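Local coordinates for protein iron aquisition yersiniabactin synthesis enzyme, YbtT (Escherichia coli, PDB 6BA9) that probably hydrolyses thioesters as a low-specificity type II thioesterase, helping to maintain production of the metallophore yersiniabactin, at residues 69-74 against 100-105; 95-100 against 173-178; 132-137 against 160-165. The protein carries 1 engineered substitution. All coordinates share one frame; numbering follows the deposited sequence.

Contact 1: 69-74 against 100-105; sequences LLANEL and CRLLEQ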
loop_
_atom_site.group_PDB
_atom_site.type_symbol
_atom_site.label_atom_id
_atom_site.label_comp_id
_atom_site.label_asym_id
_atom_site.label_seq_id
_atom_site.Cartn_x
_atom_site.Cartn_y
_atom_site.Cartn_z
ATOM N N LEU A 69 -4.833 13.039 -3.724
ATOM C CA LEU A 69 -6.005 13.053 -2.855
ATOM C C LEU A 69 -5.615 12.720 -1.420
ATOM O O LEU A 69 -6.046 13.378 -0.469
ATOM C CB LEU A 69 -7.055 12.070 -3.368
ATOM C CG LEU A 69 -7.773 12.414 -4.665
ATOM C CD1 LEU A 69 -8.634 11.228 -5.060
ATOM C CD2 LEU A 69 -8.651 13.669 -4.514
ATOM N N LEU A 70 -4.796 11.696 -1.242
ATOM C CA LEU A 70 -4.418 11.274 0.098
ATOM C C LEU A 70 -3.549 12.315 0.784
ATOM O O LEU A 70 -3.760 12.615 1.957
ATOM C CB LEU A 70 -3.743 9.902 0.051
ATOM C CG LEU A 70 -3.318 9.350 1.415
ATOM C CD1 LEU A 70 -4.511 9.164 2.370
ATOM C CD2 LEU A 70 -2.570 8.018 1.235
ATOM N N ALA A 71 -2.570 12.878 0.077
ATOM C CA ALA A 71 -1.703 13.866 0.713
ATOM C C ALA A 71 -2.500 15.086 1.150
ATOM O O ALA A 71 -2.284 15.624 2.246
ATOM C CB ALA A 71 -0.595 14.272 -0.253
ATOM N N ASN A 72 -3.436 15.529 0.313
ATOM C CA ASN A 72 -4.266 16.668 0.705
ATOM C C ASN A 72 -5.095 16.342 1.927
ATOM O O ASN A 72 -5.183 17.151 2.857
ATOM C CB ASN A 72 -5.173 17.105 -0.442
ATOM C CG ASN A 72 -4.395 17.686 -1.610
ATOM O OD1 ASN A 72 -3.178 17.834 -1.550
ATOM N ND2 ASN A 72 -5.088 17.961 -2.687
ATOM N N GLU A 73 -5.680 15.145 1.969
ATOM C CA GLU A 73 -6.478 14.762 3.123
ATOM C C GLU A 73 -5.639 14.721 4.391
ATOM O O GLU A 73 -6.067 15.215 5.443
ATOM C CB GLU A 73 -7.131 13.403 2.868
ATOM C CG GLU A 73 -7.903 12.870 4.072
ATOM C CD GLU A 73 -8.715 11.644 3.733
ATOM O OE1 GLU A 73 -9.309 11.608 2.627
ATOM O OE2 GLU A 73 -8.744 10.715 4.566
ATOM N N LEU A 74 -4.446 14.141 4.319
ATOM C CA LEU A 74 -3.591 14.043 5.494
ATOM C C LEU A 74 -3.098 15.415 5.934
ATOM O O LEU A 74 -3.044 15.693 7.130
ATOM C CB LEU A 74 -2.440 13.071 5.238
ATOM C CG LEU A 74 -2.887 11.625 5.005
ATOM C CD1 LEU A 74 -1.693 10.775 4.727
ATOM C CD2 LEU A 74 -3.651 11.068 6.177
ATOM N N CYS A 100 4.083 10.310 0.295
ATOM C CA CYS A 100 5.194 10.759 1.113
ATOM C C CYS A 100 5.996 11.819 0.386
ATOM O O CYS A 100 6.431 12.803 1.004
ATOM C CB CYS A 100 6.070 9.558 1.480
ATOM S SG CYS A 100 7.253 9.883 2.824
ATOM N N ARG A 101 6.170 11.660 -0.923
ATOM C CA ARG A 101 6.868 12.657 -1.739
ATOM C C ARG A 101 6.195 14.016 -1.607
ATOM O O ARG A 101 6.857 15.030 -1.346
ATOM C CB ARG A 101 6.899 12.188 -3.188
ATOM C CG ARG A 101 7.573 13.100 -4.200
ATOM C CD ARG A 101 8.046 12.304 -5.459
ATOM N NE ARG A 101 8.052 13.170 -6.633
ATOM C CZ ARG A 101 7.462 12.908 -7.800
ATOM N NH1 ARG A 101 6.814 11.769 -8.007
ATOM N NH2 ARG A 101 7.538 13.802 -8.785
ATOM N N LEU A 102 4.868 14.055 -1.748
ATOM C CA LEU A 102 4.154 15.327 -1.654
ATOM C C LEU A 102 4.264 15.926 -0.256
ATOM O O LEU A 102 4.491 17.132 -0.109
ATOM C CB LEU A 102 2.684 15.130 -2.031
ATOM C CG LEU A 102 2.426 14.728 -3.488
ATOM C CD1 LEU A 102 0.991 14.369 -3.716
ATOM C CD2 LEU A 102 2.843 15.843 -4.473
ATOM N N LEU A 103 4.105 15.119 0.791
ATOM C CA LEU A 103 4.138 15.640 2.152
ATOM C C LEU A 103 5.523 16.150 2.520
ATOM O O LEU A 103 5.660 17.201 3.169
ATOM C CB LEU A 103 3.684 14.582 3.145
ATOM C CG LEU A 103 2.220 14.208 3.000
ATOM C CD1 LEU A 103 1.923 13.119 4.000
ATOM C CD2 LEU A 103 1.292 15.392 3.210
ATOM N N GLU A 104 6.560 15.417 2.116
ATOM C CA GLU A 104 7.933 15.852 2.372
ATOM C C GLU A 104 8.218 17.171 1.669
ATOM O O GLU A 104 8.790 18.092 2.277
ATOM C CB GLU A 104 8.905 14.750 1.912
ATOM C CG GLU A 104 10.346 14.980 2.258
ATOM C CD GLU A 104 11.190 13.772 1.881
ATOM O OE1 GLU A 104 10.783 12.631 2.202
ATOM O OE2 GLU A 104 12.219 13.986 1.233
ATOM N N GLN A 105 7.802 17.297 0.399
ATOM C CA GLN A 105 8.010 18.522 -0.369
ATOM C C GLN A 105 7.301 19.703 0.272
ATOM O O GLN A 105 7.777 20.847 0.194
ATOM C CB GLN A 105 7.461 18.364 -1.781
ATOM C CG GLN A 105 8.205 17.420 -2.698
ATOM C CD GLN A 105 7.404 17.135 -3.961
ATOM O OE1 GLN A 105 6.276 17.619 -4.120
ATOM N NE2 GLN A 105 7.976 16.351 -4.860
#

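Contact 2: 95-100 against 173-178; sequences VAFETC and ESYHYD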
loop_
_atom_site.group_PDB
_atom_site.type_symbol
_atom_site.label_atom_id
_atom_site.label_comp_id
_atom_site.label_asym_id
_atom_site.label_seq_id
_atom_site.Cartn_x
_atom_site.Cartn_y
_atom_site.Cartn_z
ATOM N N VAL A 95 1.412 4.234 -3.951
ATOM C CA VAL A 95 0.648 5.378 -3.469
ATOM C C VAL A 95 1.288 5.974 -2.224
ATOM O O VAL A 95 1.396 7.200 -2.100
ATOM C CB VAL A 95 -0.830 5.018 -3.238
ATOM C CG1 VAL A 95 -1.576 6.231 -2.699
ATOM C CG2 VAL A 95 -1.487 4.544 -4.534
ATOM N N ALA A 96 1.726 5.130 -1.289
ATOM C CA ALA A 96 2.357 5.616 -0.067
ATOM C C ALA A 96 3.618 6.400 -0.391
ATOM O O ALA A 96 3.849 7.467 0.185
ATOM C CB ALA A 96 2.689 4.440 0.853
ATOM N N PHE A 97 4.437 5.890 -1.310
ATOM C CA PHE A 97 5.640 6.595 -1.739
ATOM C C PHE A 97 5.307 7.958 -2.334
ATOM O O PHE A 97 5.890 8.982 -1.938
ATOM C CB PHE A 97 6.375 5.725 -2.760
ATOM C CG PHE A 97 7.530 6.410 -3.436
ATOM C CD1 PHE A 97 8.646 6.785 -2.719
ATOM C CD2 PHE A 97 7.501 6.650 -4.783
ATOM C CE1 PHE A 97 9.728 7.394 -3.369
ATOM C CE2 PHE A 97 8.570 7.252 -5.428
ATOM C CZ PHE A 97 9.673 7.625 -4.716
ATOM N N GLU A 98 4.364 8.003 -3.285
ATOM C CA GLU A 98 4.030 9.274 -3.930
ATOM C C GLU A 98 3.361 10.243 -2.958
ATOM O O GLU A 98 3.572 11.460 -3.047
ATOM C CB GLU A 98 3.182 9.024 -5.185
ATOM C CG GLU A 98 3.912 8.323 -6.332
ATOM C CD GLU A 98 4.952 9.183 -7.007
ATOM O OE1 GLU A 98 4.924 10.427 -6.834
ATOM O OE2 GLU A 98 5.811 8.598 -7.700
ATOM N N THR A 99 2.588 9.728 -2.006
ATOM C CA THR A 99 2.023 10.566 -0.954
ATOM C C THR A 99 3.121 11.147 -0.081
ATOM O O THR A 99 3.111 12.346 0.243
ATOM C CB THR A 99 1.043 9.742 -0.113
ATOM O OG1 THR A 99 -0.016 9.248 -0.945
ATOM C CG2 THR A 99 0.412 10.584 0.995
ATOM N N CYS A 100 4.083 10.310 0.295
ATOM C CA CYS A 100 5.194 10.759 1.113
ATOM C C CYS A 100 5.996 11.819 0.386
ATOM O O CYS A 100 6.431 12.803 1.004
ATOM C CB CYS A 100 6.070 9.558 1.480
ATOM S SG CYS A 100 7.253 9.883 2.824
ATOM N N GLU A 173 0.060 -0.807 -12.976
ATOM C CA GLU A 173 0.962 -1.252 -14.041
ATOM C C GLU A 173 1.461 -0.098 -14.909
ATOM O O GLU A 173 2.591 -0.151 -15.429
ATOM C CB GLU A 173 0.263 -2.338 -14.873
ATOM C CG GLU A 173 0.061 -3.604 -14.068
ATOM C CD GLU A 173 -0.681 -4.691 -14.790
ATOM O OE1 GLU A 173 -1.110 -4.496 -15.955
ATOM O OE2 GLU A 173 -0.874 -5.746 -14.161
ATOM N N SER A 174 0.664 0.952 -15.065
ATOM C CA SER A 174 1.071 2.088 -15.884
ATOM C C SER A 174 2.000 3.028 -15.137
ATOM O O SER A 174 2.579 3.927 -15.760
ATOM C CB SER A 174 -0.151 2.844 -16.406
ATOM O OG SER A 174 -0.875 3.460 -15.361
ATOM N N TYR A 175 2.160 2.825 -13.832
ATOM C CA TYR A 175 3.048 3.624 -12.993
ATOM C C TYR A 175 4.483 3.166 -13.206
ATOM O O TYR A 175 4.835 2.024 -12.886
ATOM C CB TYR A 175 2.633 3.457 -11.531
ATOM C CG TYR A 175 3.541 4.145 -10.540
ATOM C CD1 TYR A 175 4.497 3.432 -9.837
ATOM C CD2 TYR A 175 3.465 5.508 -10.320
ATOM C CE1 TYR A 175 5.321 4.047 -8.931
ATOM C CE2 TYR A 175 4.286 6.128 -9.408
ATOM C CZ TYR A 175 5.222 5.388 -8.721
ATOM O OH TYR A 175 6.072 5.956 -7.795
ATOM N N HIS A 176 5.303 4.054 -13.759
ATOM C CA HIS A 176 6.662 3.693 -14.114
ATOM C C HIS A 176 7.407 4.958 -14.491
ATOM O O HIS A 176 6.851 5.832 -15.167
ATOM C CB HIS A 176 6.674 2.731 -15.306
ATOM C CG HIS A 176 8.048 2.348 -15.747
ATOM N ND1 HIS A 176 8.657 2.913 -16.852
ATOM C CD2 HIS A 176 8.941 1.480 -15.223
ATOM C CE1 HIS A 176 9.862 2.389 -16.994
ATOM N NE2 HIS A 176 10.061 1.519 -16.021
ATOM N N TYR A 177 8.658 5.037 -14.058
ATOM C CA TYR A 177 9.564 6.110 -14.437
ATOM C C TYR A 177 10.750 5.527 -15.194
ATOM O O TYR A 177 11.186 4.406 -14.931
ATOM C CB TYR A 177 10.113 6.824 -13.213
ATOM C CG TYR A 177 9.099 7.594 -12.397
ATOM C CD1 TYR A 177 8.688 8.863 -12.775
ATOM C CD2 TYR A 177 8.581 7.063 -11.221
ATOM C CE1 TYR A 177 7.777 9.575 -12.004
ATOM C CE2 TYR A 177 7.680 7.765 -10.452
ATOM C CZ TYR A 177 7.271 9.013 -10.844
ATOM O OH TYR A 177 6.368 9.723 -10.064
ATOM N N ASP A 178 11.302 6.313 -16.124
ATOM C CA ASP A 178 12.407 5.781 -16.914
ATOM C C ASP A 178 13.649 5.552 -16.066
ATOM O O ASP A 178 14.403 4.610 -16.330
ATOM C CB ASP A 178 12.729 6.703 -18.085
ATOM C CG ASP A 178 11.722 6.592 -19.205
ATOM O OD1 ASP A 178 10.988 5.581 -19.247
ATOM O OD2 ASP A 178 11.671 7.514 -20.049
#

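Contact 3: 132-137 against 160-165; sequences RDDADF and LFLPLL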
loop_
_atom_site.group_PDB
_atom_site.type_symbol
_atom_site.label_atom_id
_atom_site.label_comp_id
_atom_site.label_asym_id
_atom_site.label_seq_id
_atom_site.Cartn_x
_atom_site.Cartn_y
_atom_site.Cartn_z
ATOM N N ARG A 132 -4.852 -8.228 -20.658
ATOM C CA ARG A 132 -5.502 -9.514 -20.811
ATOM C C ARG A 132 -7.020 -9.378 -20.895
ATOM O O ARG A 132 -7.622 -8.456 -20.325
ATOM C CB ARG A 132 -5.156 -10.442 -19.640
ATOM C CG ARG A 132 -3.683 -10.593 -19.425
ATOM C CD ARG A 132 -3.396 -11.605 -18.322
ATOM N NE ARG A 132 -1.974 -11.622 -18.006
ATOM C CZ ARG A 132 -1.094 -12.491 -18.491
ATOM N NH1 ARG A 132 -1.473 -13.457 -19.325
ATOM N NH2 ARG A 132 0.182 -12.380 -18.142
ATOM N N ASP A 133 -7.640 -10.311 -21.612
ATOM C CA ASP A 133 -9.094 -10.377 -21.647
ATOM C C ASP A 133 -9.643 -10.860 -20.295
ATOM O O ASP A 133 -8.894 -11.247 -19.386
ATOM C CB ASP A 133 -9.577 -11.193 -22.861
ATOM C CG ASP A 133 -9.385 -12.706 -22.716
ATOM O OD1 ASP A 133 -8.961 -13.202 -21.655
ATOM O OD2 ASP A 133 -9.715 -13.428 -23.692
ATOM N N ASP A 134 -10.964 -10.794 -20.144
ATOM C CA ASP A 134 -11.571 -10.999 -18.830
ATOM C C ASP A 134 -11.189 -12.357 -18.250
ATOM O O ASP A 134 -10.827 -12.463 -17.077
ATOM C CB ASP A 134 -13.094 -10.858 -18.905
ATOM C CG ASP A 134 -13.569 -9.408 -19.060
ATOM O OD1 ASP A 134 -12.778 -8.459 -18.934
ATOM O OD2 ASP A 134 -14.786 -9.274 -19.274
ATOM N N ALA A 135 -11.272 -13.416 -19.055
ATOM C CA ALA A 135 -11.000 -14.740 -18.513
ATOM C C ALA A 135 -9.554 -14.856 -18.063
ATOM O O ALA A 135 -9.277 -15.422 -16.994
ATOM C CB ALA A 135 -11.318 -15.814 -19.561
ATOM N N ASP A 136 -8.624 -14.352 -18.875
ATOM C CA ASP A 136 -7.207 -14.441 -18.539
ATOM C C ASP A 136 -6.875 -13.535 -17.360
ATOM O O ASP A 136 -6.057 -13.900 -16.502
ATOM C CB ASP A 136 -6.332 -14.091 -19.744
ATOM C CG ASP A 136 -6.357 -15.153 -20.812
ATOM O OD1 ASP A 136 -6.900 -16.237 -20.543
ATOM O OD2 ASP A 136 -5.831 -14.894 -21.911
ATOM N N PHE A 137 -7.490 -12.345 -17.319
ATOM C CA PHE A 137 -7.334 -11.436 -16.179
ATOM C C PHE A 137 -7.740 -12.127 -14.879
ATOM O O PHE A 137 -6.986 -12.121 -13.892
ATOM C CB PHE A 137 -8.195 -10.189 -16.433
ATOM C CG PHE A 137 -7.998 -9.067 -15.419
ATOM C CD1 PHE A 137 -7.190 -7.981 -15.699
ATOM C CD2 PHE A 137 -8.670 -9.091 -14.209
ATOM C CE1 PHE A 137 -7.023 -6.947 -14.764
ATOM C CE2 PHE A 137 -8.512 -8.070 -13.288
ATOM C CZ PHE A 137 -7.694 -6.995 -13.573
ATOM N N LEU A 160 -19.463 -6.130 -11.955
ATOM C CA LEU A 160 -19.173 -5.259 -10.812
ATOM C C LEU A 160 -17.681 -5.188 -10.510
ATOM O O LEU A 160 -17.109 -4.094 -10.389
ATOM C CB LEU A 160 -19.921 -5.766 -9.573
ATOM C CG LEU A 160 -19.924 -4.910 -8.298
ATOM C CD1 LEU A 160 -18.661 -5.014 -7.491
ATOM C CD2 LEU A 160 -20.187 -3.448 -8.620
ATOM N N PHE A 161 -17.034 -6.345 -10.347
ATOM C CA PHE A 161 -15.663 -6.356 -9.852
ATOM C C PHE A 161 -14.652 -5.997 -10.925
ATOM O O PHE A 161 -13.651 -5.344 -10.618
ATOM C CB PHE A 161 -15.342 -7.707 -9.204
ATOM C CG PHE A 161 -15.858 -7.808 -7.803
ATOM C CD1 PHE A 161 -15.142 -7.267 -6.744
ATOM C CD2 PHE A 161 -17.091 -8.389 -7.547
ATOM C CE1 PHE A 161 -15.631 -7.332 -5.453
ATOM C CE2 PHE A 161 -17.585 -8.460 -6.259
ATOM C CZ PHE A 161 -16.855 -7.929 -5.209
ATOM N N LEU A 162 -14.868 -6.406 -12.176
ATOM C CA LEU A 162 -13.834 -6.169 -13.181
ATOM C C LEU A 162 -13.572 -4.699 -13.435
ATOM O O LEU A 162 -12.395 -4.335 -13.587
ATOM C CB LEU A 162 -14.129 -6.913 -14.483
ATOM C CG LEU A 162 -13.862 -8.406 -14.372
ATOM C CD1 LEU A 162 -14.264 -9.071 -15.673
ATOM C CD2 LEU A 162 -12.395 -8.728 -14.025
ATOM N N PRO A 163 -14.568 -3.813 -13.501
ATOM C CA PRO A 163 -14.227 -2.394 -13.675
ATOM C C PRO A 163 -13.353 -1.863 -12.547
ATOM O O PRO A 163 -12.443 -1.061 -12.782
ATOM C CB PRO A 163 -15.602 -1.715 -13.736
ATOM C CG PRO A 163 -16.497 -2.757 -14.254
ATOM C CD PRO A 163 -16.014 -4.049 -13.638
ATOM N N LEU A 164 -13.605 -2.312 -11.315
ATOM C CA LEU A 164 -12.824 -1.871 -10.164
ATOM C C LEU A 164 -11.412 -2.427 -10.219
ATOM O O LEU A 164 -10.415 -1.694 -10.077
ATOM C CB LEU A 164 -13.522 -2.396 -8.912
ATOM C CG LEU A 164 -13.794 -1.545 -7.690
ATOM C CD1 LEU A 164 -14.210 -0.125 -8.038
ATOM C CD2 LEU A 164 -14.906 -2.227 -6.883
ATOM N N LEU A 165 -11.299 -3.744 -10.404
ATOM C CA LEU A 165 -9.995 -4.382 -10.439
ATOM C C LEU A 165 -9.172 -3.916 -11.633
ATOM O O LEU A 165 -7.954 -3.740 -11.514
ATOM C CB LEU A 165 -10.186 -5.893 -10.508
ATOM C CG LEU A 165 -10.770 -6.540 -9.260
ATOM C CD1 LEU A 165 -11.383 -7.908 -9.567
ATOM C CD2 LEU A 165 -9.695 -6.644 -8.234
#

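Contact 1: 69-74 against 100-105
Ala71 meets Leu102 and Leu103 without any hydrogen bond crossing between them; the shortest backbone bond within the two segments is Glu104 N to Cys100 O, 2.8 Å, inside helix 91-105. The contact joins that helix to helix 63-77. The short axes come within 9.1 Å and cross at -44°. Ala71 marks the close point, with its CA 6.3 Å from the CA of Leu103. Its methyl lies alongside Leu102: Ala71 CB is 3.8 Å from Leu102 CB and 3.8 Å from Leu102 CD1. The same Ala71 CB is 4.1 Å from Leu103 CD2, which also reaches Ala71 O at 3.7 Å. That last approach is only a methyl against a carbonyl oxygen. Leu103 CG lies beside its own backbone N (chi1 -67°), a setting that carries the branch across to helix 63-77. One turn further on, Leu74 CD1 faces Leu103 CD1 more loosely, at 4.4 Å. Leu74 and Leu103 both also touch Leu86 of strand 84-89, so the two helices and the central sheet of the alpha/beta-hydrolase fold meet here. The polar ends turn to other partners. Glu73 bonds to Met2 N and Cys3 N, and Asn72 OD1 to Arg106 NH1, just past helix 91-105. Between the segments themselves no hydrogen bond forms, and the apolar surfaces carry the contact.

Contact 2: 95-100 against 173-178
Glu98 OE2 accepts two hydrogen bonds, from Tyr175 OH and Tyr177 OH. Both are short: Tyr175 OH and Tyr177 OH each lie 2.7 Å from Glu98 OE2. The two donors arrive differently. Tyr175 OH meets the anti lone pair of Glu98 OE2, on the side away from the other oxygen, and the Tyr175 ring stands 78° from the carboxylate plane. Tyr177 comes from above that plane, 39° out of it. In both cases OE2 lies at the edge of the ring, near its plane. The other oxygen, Glu98 OE1, is taken by a salt bridge to Arg101 NH1, which also makes a weak bond to Tyr177 OH. The Glu98 chain bends at chi2 (-70°), and Glu98 CG passes 3.5 Å from Tyr175 OH. Tyr175 OH also sits at the edge of the Phe97 ring, near its plane, 3.4 Å from Phe97 CD2. On helix 91-105 itself, Thr99 OG1 donates to Val95 O, which already accepts from Thr99 N. The helix follows the nucleophile elbow of the fold, where this construct carries an engineered alanine. The tyrosines lie on the chain leaving helix 155-174. Two hydroxyl donors and an arginine would probably keep this buried carboxylate ionised.

Contact 3: 132-137 against 160-165
Phe137 packs on Leu162 and Leu165 between two helices, 134-144 and 155-174. Both belong to the insertion after strand 112-116 of the alpha/beta-hydrolase fold, where related thioesterases carry their lid. The buried, apolar part centres on the Phe137 ring. With CG opposite its backbone N (chi1 -172°), this setting lays the ring against Leu162 and Leu165. Phe137 CD2 lies 3.7 Å from Leu162 CD2, a methyl that approaches the ring obliquely. Phe137 CE2 is 3.9 Å from Leu165 CB. At the ring edge, Phe137 CZ comes to 3.9 Å from Leu165 O. Arg166 adds a cation-pi contact with the same ring. Leu165 and Leu162 also touch Leu141 and Ile138 of the partner helix, so the apolar seam continues along helix 134-144.

The outer side is polar and partly exposed, yet it holds one close touch, Asp134 on Leu162. Asp134 OD1 finds its strong partner in a salt bridge to Arg166, which thus serves both the ring and the carboxylate. Just before it, Asp133 is the N-cap of helix 134-144. Asp133 OD1 accepts from Asp136 N at 3.0 Å, nearly along the C-O axis. Leu162 bridges the two sides: CD2 goes to the ring, while Leu162 CD1 sits 3.5 Å from Asp134 CG.

Overall arrangement
Contacts 1 and 2 are neighbours, with centres 13 Å apart. They share Cys100 and both use helix 91-105, and Leu70 of contact 1 packs on Thr99 of contact 2. Their segments alternate along the chain. Contact 1 closes before contact 3 opens. Contact 3 is nested in the loop closed by contact 2, and both use helix 155-174. Their centres are 22 Å apart, with nearest atoms about 6 Å apart. Contact 3 lies about 30 Å from contact 1 between centres. Contact 1 belongs to the helices over the central sheet, and contact 3 to the lid-like insertion. Contact 2 ties the returning end of that insertion to the core helix.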